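Local structure of UV damage endonuclease (Sulfolobus acidocaldarius, 3TC3) at residues A[192-204]-A[215-229]. The protein probably acts as a metal-dependent endonuclease in DNA repair, cutting DNA at ultraviolet-induced and other lesions. Residues are numbered along the deposited sequence; the frame is centred on the assembly and turned at random.
Sequences LVIENDDKVFSVK and IPVIFDNLHHSILNN. With MN (manganese (II) ion), chain C.
Glu195 and Asp220 reach the same manganese because each sets its first side-chain carbon beyond CB anti to the backbone N (chi1 177° and -177°), and glutamate's extra methylene, in an extended chain, makes up the distance. Their carboxylate planes are almost parallel, offset from one another, and Glu195 OE2 stands 3.0 Å from Asp220 OD2, a closeness the shared cation probably makes tolerable. Asn196 turns CG between its backbone N and carbonyl carbon (chi1 59°), which carries the amide to the start of helix 221-226. There OD1 takes the Asp220 N-H on a lone pair at 3.0 Å, while ND2 gives a longer bond of 3.3 Å to Asp220 O and another to a water shared with Leu227 O. Asparagine offers acceptor and donor from one flat group; a leucine here would probably leave Asp220 N without its acceptor, cost that water one partner and let the metal-binding aspartate shift. The backbone O of Asn196 accepts from His223 ND1 at 2.8 Å, nearly in the ring plane, fixing the rotation of the imidazole, while Asp220 OD1 caps His223 N. Farther back along the strands, beta-branched residues suit the sheet: Val193 CG2 presses tightly on Ile218 CD1 at 3.4 Å. Ile194 N to Pro216 O and Ile218 N to Ile194 O form the parallel ladder. Glu288 adds a ligand and Asp251 also belongs to the metal site, which neighbouring strands share at their C-terminal ends, the usual active-site position in a TIM barrel; this contact joins the two strands of one beta-alpha-beta unit.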
loop_
_atom_site.group_PDB
_atom_site.type_symbol
_atom_site.label_atom_id
_atom_site.label_comp_id
_atom_site.label_asym_id
_atom_site.label_seq_id
_atom_site.Cartn_x
_atom_site.Cartn_y
_atom_site.Cartn_z
ATOM N N LEU A 192 -6.098 -7.071 -5.414
ATOM C CA LEU A 192 -6.498 -5.651 -5.250
ATOM C C LEU A 192 -7.289 -5.441 -3.954
ATOM O O LEU A 192 -8.098 -6.294 -3.537
ATOM C CB LEU A 192 -7.400 -5.254 -6.436
ATOM C CG LEU A 192 -7.463 -3.761 -6.663
ATOM C CD1 LEU A 192 -6.138 -3.233 -7.273
ATOM C CD2 LEU A 192 -8.607 -3.411 -7.668
ATOM N N VAL A 193 -6.980 -4.302 -3.296
ATOM C CA VAL A 193 -7.740 -3.892 -2.131
ATOM C C VAL A 193 -8.033 -2.381 -2.268
ATOM O O VAL A 193 -7.342 -1.686 -3.024
ATOM C CB VAL A 193 -7.031 -4.198 -0.766
ATOM C CG1 VAL A 193 -6.693 -5.684 -0.667
ATOM C CG2 VAL A 193 -5.782 -3.308 -0.648
ATOM N N ILE A 194 -9.148 -1.924 -1.696
ATOM C CA ILE A 194 -9.497 -0.519 -1.866
ATOM C C ILE A 194 -9.486 0.169 -0.499
ATOM O O ILE A 194 -9.826 -0.406 0.491
ATOM C CB ILE A 194 -10.892 -0.327 -2.550
ATOM C CG1 ILE A 194 -11.964 -1.052 -1.794
ATOM C CG2 ILE A 194 -10.859 -0.707 -4.054
ATOM C CD1 ILE A 194 -13.435 -0.730 -2.352
ATOM N N GLU A 195 -9.199 1.450 -0.485
ATOM C CA GLU A 195 -9.106 2.182 0.762
ATOM C C GLU A 195 -10.021 3.417 0.666
ATOM O O GLU A 195 -10.262 4.038 -0.395
ATOM C CB GLU A 195 -7.661 2.701 0.808
ATOM C CG GLU A 195 -7.270 3.593 2.001
ATOM C CD GLU A 195 -5.935 4.314 1.789
ATOM O OE1 GLU A 195 -5.116 3.891 0.976
ATOM O OE2 GLU A 195 -5.684 5.311 2.484
ATOM N N ASN A 196 -10.565 3.783 1.819
ATOM C CA ASN A 196 -11.361 4.958 1.891
ATOM C C ASN A 196 -10.478 6.205 1.760
ATOM O O ASN A 196 -9.331 6.198 2.252
ATOM C CB ASN A 196 -12.195 4.956 3.196
ATOM C CG ASN A 196 -11.334 4.890 4.471
ATOM O OD1 ASN A 196 -10.572 3.940 4.608
ATOM N ND2 ASN A 196 -11.406 5.921 5.340
ATOM N N ASP A 197 -11.040 7.231 1.156
ATOM C CA ASP A 197 -10.313 8.536 1.110
ATOM C C ASP A 197 -10.956 9.623 1.934
ATOM O O ASP A 197 -12.063 9.419 2.455
ATOM C CB ASP A 197 -10.029 8.879 -0.363
ATOM C CG ASP A 197 -11.290 9.309 -1.099
ATOM O OD1 ASP A 197 -11.688 10.506 -0.950
ATOM O OD2 ASP A 197 -11.917 8.530 -1.853
ATOM N N ASP A 198 -10.332 10.843 1.955
ATOM C CA ASP A 198 -10.864 11.847 2.847
ATOM C C ASP A 198 -11.710 12.879 2.144
ATOM O O ASP A 198 -12.193 13.835 2.757
ATOM C CB ASP A 198 -9.700 12.495 3.630
ATOM C CG ASP A 198 -8.663 13.161 2.739
ATOM O OD1 ASP A 198 -8.602 12.978 1.530
ATOM O OD2 ASP A 198 -7.816 13.893 3.308
ATOM N N LYS A 199 -11.945 12.663 0.845
ATOM C CA LYS A 199 -12.698 13.628 0.068
ATOM C C LYS A 199 -14.042 13.137 -0.506
ATOM O O LYS A 199 -15.015 13.908 -0.492
ATOM C CB LYS A 199 -11.869 14.176 -1.094
ATOM C CG LYS A 199 -10.555 14.796 -0.739
ATOM C CD LYS A 199 -10.683 16.181 -0.028
ATOM C CE LYS A 199 -9.307 16.933 0.113
ATOM N NZ LYS A 199 -8.139 15.983 0.285
ATOM N N VAL A 200 -14.119 11.908 -0.985
ATOM C CA VAL A 200 -15.287 11.445 -1.673
ATOM C C VAL A 200 -15.788 10.074 -1.257
ATOM O O VAL A 200 -16.934 9.958 -0.880
ATOM C CB VAL A 200 -15.040 11.387 -3.193
ATOM C CG1 VAL A 200 -16.360 10.902 -3.925
ATOM C CG2 VAL A 200 -14.751 12.854 -3.691
ATOM N N PHE A 201 -14.884 9.087 -1.266
ATOM C CA PHE A 201 -15.313 7.716 -1.048
ATOM C C PHE A 201 -15.029 7.234 0.378
ATOM O O PHE A 201 -13.893 6.943 0.763
ATOM C CB PHE A 201 -14.697 6.724 -2.085
ATOM C CG PHE A 201 -15.173 7.028 -3.448
ATOM C CD1 PHE A 201 -16.538 6.783 -3.797
ATOM C CD2 PHE A 201 -14.327 7.722 -4.374
ATOM C CE1 PHE A 201 -17.013 7.155 -5.080
ATOM C CE2 PHE A 201 -14.817 8.119 -5.638
ATOM C CZ PHE A 201 -16.101 7.806 -6.017
ATOM N N SER A 202 -16.092 7.106 1.147
ATOM C CA SER A 202 -16.013 6.773 2.548
ATOM C C SER A 202 -15.880 5.264 2.765
ATOM O O SER A 202 -15.975 4.506 1.777
ATOM C CB SER A 202 -17.338 7.239 3.224
ATOM O OG SER A 202 -18.440 6.461 2.677
ATOM N N VAL A 203 -15.706 4.840 3.983
ATOM C CA VAL A 203 -15.799 3.415 4.331
ATOM C C VAL A 203 -17.112 2.798 3.812
ATOM O O VAL A 203 -17.113 1.705 3.210
ATOM C CB VAL A 203 -15.605 3.210 5.801
ATOM C CG1 VAL A 203 -15.815 1.725 6.180
ATOM C CG2 VAL A 203 -14.136 3.590 6.136
ATOM N N LYS A 204 -18.242 3.470 4.051
ATOM C CA LYS A 204 -19.525 2.978 3.577
ATOM C C LYS A 204 -19.493 2.692 2.077
ATOM O O LYS A 204 -20.006 1.634 1.584
ATOM C CB LYS A 204 -20.616 4.026 3.872
ATOM C CG LYS A 204 -22.034 3.600 3.411
ATOM C CD LYS A 204 -22.986 4.681 3.944
ATOM C CE LYS A 204 -24.308 4.509 3.273
ATOM N NZ LYS A 204 -25.236 5.631 3.476
ATOM N N ILE A 215 -13.747 -7.536 -3.008
ATOM C CA ILE A 215 -12.498 -6.732 -2.759
ATOM C C ILE A 215 -12.355 -6.370 -1.273
ATOM O O ILE A 215 -13.209 -5.715 -0.771
ATOM C CB ILE A 215 -12.522 -5.453 -3.588
ATOM C CG1 ILE A 215 -12.516 -5.828 -5.095
ATOM C CG2 ILE A 215 -11.236 -4.674 -3.350
ATOM C CD1 ILE A 215 -12.856 -4.599 -5.920
ATOM N N PRO A 216 -11.278 -6.752 -0.626
ATOM C CA PRO A 216 -11.090 -6.241 0.797
ATOM C C PRO A 216 -10.878 -4.765 0.877
ATOM O O PRO A 216 -10.365 -4.108 -0.055
ATOM C CB PRO A 216 -9.861 -7.018 1.277
ATOM C CG PRO A 216 -9.697 -8.182 0.223
ATOM C CD PRO A 216 -10.123 -7.590 -1.076
ATOM N N VAL A 217 -11.355 -4.193 1.961
ATOM C CA VAL A 217 -11.209 -2.799 2.258
ATOM C C VAL A 217 -10.121 -2.546 3.295
ATOM O O VAL A 217 -10.169 -3.103 4.392
ATOM C CB VAL A 217 -12.561 -2.222 2.750
ATOM C CG1 VAL A 217 -12.463 -0.665 3.056
ATOM C CG2 VAL A 217 -13.674 -2.524 1.693
ATOM N N ILE A 218 -9.187 -1.712 2.897
ATOM C CA ILE A 218 -8.212 -1.177 3.895
ATOM C C ILE A 218 -8.813 0.053 4.550
ATOM O O ILE A 218 -9.123 1.053 3.859
ATOM C CB ILE A 218 -6.891 -0.746 3.198
ATOM C CG1 ILE A 218 -6.164 -1.955 2.714
ATOM C CG2 ILE A 218 -5.951 0.024 4.245
ATOM C CD1 ILE A 218 -4.734 -1.689 2.211
ATOM N N PHE A 219 -8.919 0.000 5.875
ATOM C CA PHE A 219 -9.349 1.175 6.657
ATOM C C PHE A 219 -8.237 2.155 6.958
ATOM O O PHE A 219 -7.220 1.762 7.466
ATOM C CB PHE A 219 -9.864 0.620 8.007
ATOM C CG PHE A 219 -10.360 1.668 8.954
ATOM C CD1 PHE A 219 -11.593 2.333 8.730
ATOM C CD2 PHE A 219 -9.573 2.064 10.041
ATOM C CE1 PHE A 219 -12.036 3.252 9.625
ATOM C CE2 PHE A 219 -10.026 3.030 10.921
ATOM C CZ PHE A 219 -11.282 3.648 10.706
ATOM N N ASP A 220 -8.432 3.389 6.602
ATOM C CA ASP A 220 -7.495 4.466 6.891
ATOM C C ASP A 220 -8.138 5.320 7.942
ATOM O O ASP A 220 -9.181 5.884 7.709
ATOM C CB ASP A 220 -7.230 5.236 5.656
ATOM C CG ASP A 220 -6.214 6.283 5.928
ATOM O OD1 ASP A 220 -6.398 7.188 6.723
ATOM O OD2 ASP A 220 -5.108 6.141 5.279
ATOM N N ASN A 221 -7.503 5.333 9.123
ATOM C CA ASN A 221 -8.170 5.978 10.274
ATOM C C ASN A 221 -8.261 7.522 10.098
ATOM O O ASN A 221 -9.284 8.073 10.456
ATOM C CB ASN A 221 -7.499 5.628 11.563
ATOM C CG ASN A 221 -6.130 6.181 11.699
ATOM O OD1 ASN A 221 -5.307 6.169 10.753
ATOM N ND2 ASN A 221 -5.837 6.672 12.923
ATOM N N LEU A 222 -7.212 8.173 9.612
ATOM C CA LEU A 222 -7.269 9.648 9.492
ATOM C C LEU A 222 -8.330 9.976 8.442
ATOM O O LEU A 222 -9.155 10.843 8.658
ATOM C CB LEU A 222 -5.893 10.154 9.053
ATOM C CG LEU A 222 -5.826 11.671 8.779
ATOM C CD1 LEU A 222 -6.197 12.451 10.011
ATOM C CD2 LEU A 222 -4.398 12.041 8.317
ATOM N N HIS A 223 -8.381 9.209 7.329
ATOM C CA HIS A 223 -9.388 9.536 6.336
ATOM C C HIS A 223 -10.797 9.372 6.847
ATOM O O HIS A 223 -11.705 10.171 6.534
ATOM C CB HIS A 223 -9.202 8.676 5.092
ATOM C CG HIS A 223 -7.886 8.875 4.363
ATOM N ND1 HIS A 223 -7.498 8.018 3.367
ATOM C CD2 HIS A 223 -6.845 9.768 4.560
ATOM C CE1 HIS A 223 -6.269 8.364 2.893
ATOM N NE2 HIS A 223 -5.830 9.417 3.616
ATOM N N HIS A 224 -10.998 8.306 7.594
ATOM C CA HIS A 224 -12.328 8.085 8.186
ATOM C C HIS A 224 -12.681 9.168 9.172
ATOM O O HIS A 224 -13.845 9.578 9.200
ATOM C CB HIS A 224 -12.275 6.709 8.870
ATOM C CG HIS A 224 -13.599 6.350 9.580
ATOM N ND1 HIS A 224 -14.714 5.969 8.884
ATOM C CD2 HIS A 224 -13.948 6.322 10.933
ATOM C CE1 HIS A 224 -15.747 5.751 9.774
ATOM N NE2 HIS A 224 -15.260 5.941 11.020
ATOM N N SER A 225 -11.712 9.653 9.951
ATOM C CA SER A 225 -12.002 10.675 10.943
ATOM C C SER A 225 -12.525 11.917 10.205
ATOM O O SER A 225 -13.381 12.693 10.746
ATOM C CB SER A 225 -10.767 10.999 11.750
ATOM O OG SER A 225 -9.803 11.803 11.063
ATOM N N ILE A 226 -12.036 12.137 8.974
ATOM C CA ILE A 226 -12.396 13.344 8.185
ATOM C C ILE A 226 -13.729 13.164 7.415
ATOM O O ILE A 226 -14.558 14.064 7.331
ATOM C CB ILE A 226 -11.268 13.717 7.225
ATOM C CG1 ILE A 226 -10.028 14.117 8.077
ATOM C CG2 ILE A 226 -11.650 14.874 6.225
ATOM C CD1 ILE A 226 -8.794 14.368 7.168
ATOM N N LEU A 227 -13.937 11.973 6.873
ATOM C CA LEU A 227 -15.078 11.720 5.982
ATOM C C LEU A 227 -15.726 10.396 6.410
ATOM O O LEU A 227 -15.140 9.312 6.163
ATOM C CB LEU A 227 -14.597 11.613 4.517
ATOM C CG LEU A 227 -15.748 11.347 3.550
ATOM C CD1 LEU A 227 -16.658 12.635 3.441
ATOM C CD2 LEU A 227 -15.198 10.942 2.197
ATOM N N ASN A 228 -16.885 10.482 7.079
ATOM C CA ASN A 228 -17.511 9.271 7.578
ATOM C C ASN A 228 -19.036 9.413 7.599
ATOM O O ASN A 228 -19.556 10.445 7.228
ATOM C CB ASN A 228 -16.995 8.904 8.942
ATOM C CG ASN A 228 -17.296 10.001 10.001
ATOM O OD1 ASN A 228 -18.448 10.295 10.295
ATOM N ND2 ASN A 228 -16.255 10.515 10.614
ATOM N N ASN A 229 -19.699 8.332 7.996
ATOM C CA ASN A 229 -21.150 8.329 8.162
ATOM C C ASN A 229 -21.468 8.033 9.605
ATOM O O ASN A 229 -22.502 7.336 9.884
ATOM C CB ASN A 229 -21.709 7.257 7.243
ATOM C CG ASN A 229 -21.688 7.708 5.844
ATOM O OD1 ASN A 229 -22.606 8.431 5.383
ATOM N ND2 ASN A 229 -20.614 7.317 5.113
HETATM MN MN MN C . -3.934 5.652 3.801
HETATM O O HOH W 1 -2.804 5.333 1.720
HETATM O O HOH W 2 -13.223 7.953 4.519
HETATM O O HOH W 3 -20.477 8.230 2.300
HETATM O O HOH W 4 -15.682 6.592 6.385
HETATM O O HOH W 5 -18.395 5.675 6.044
#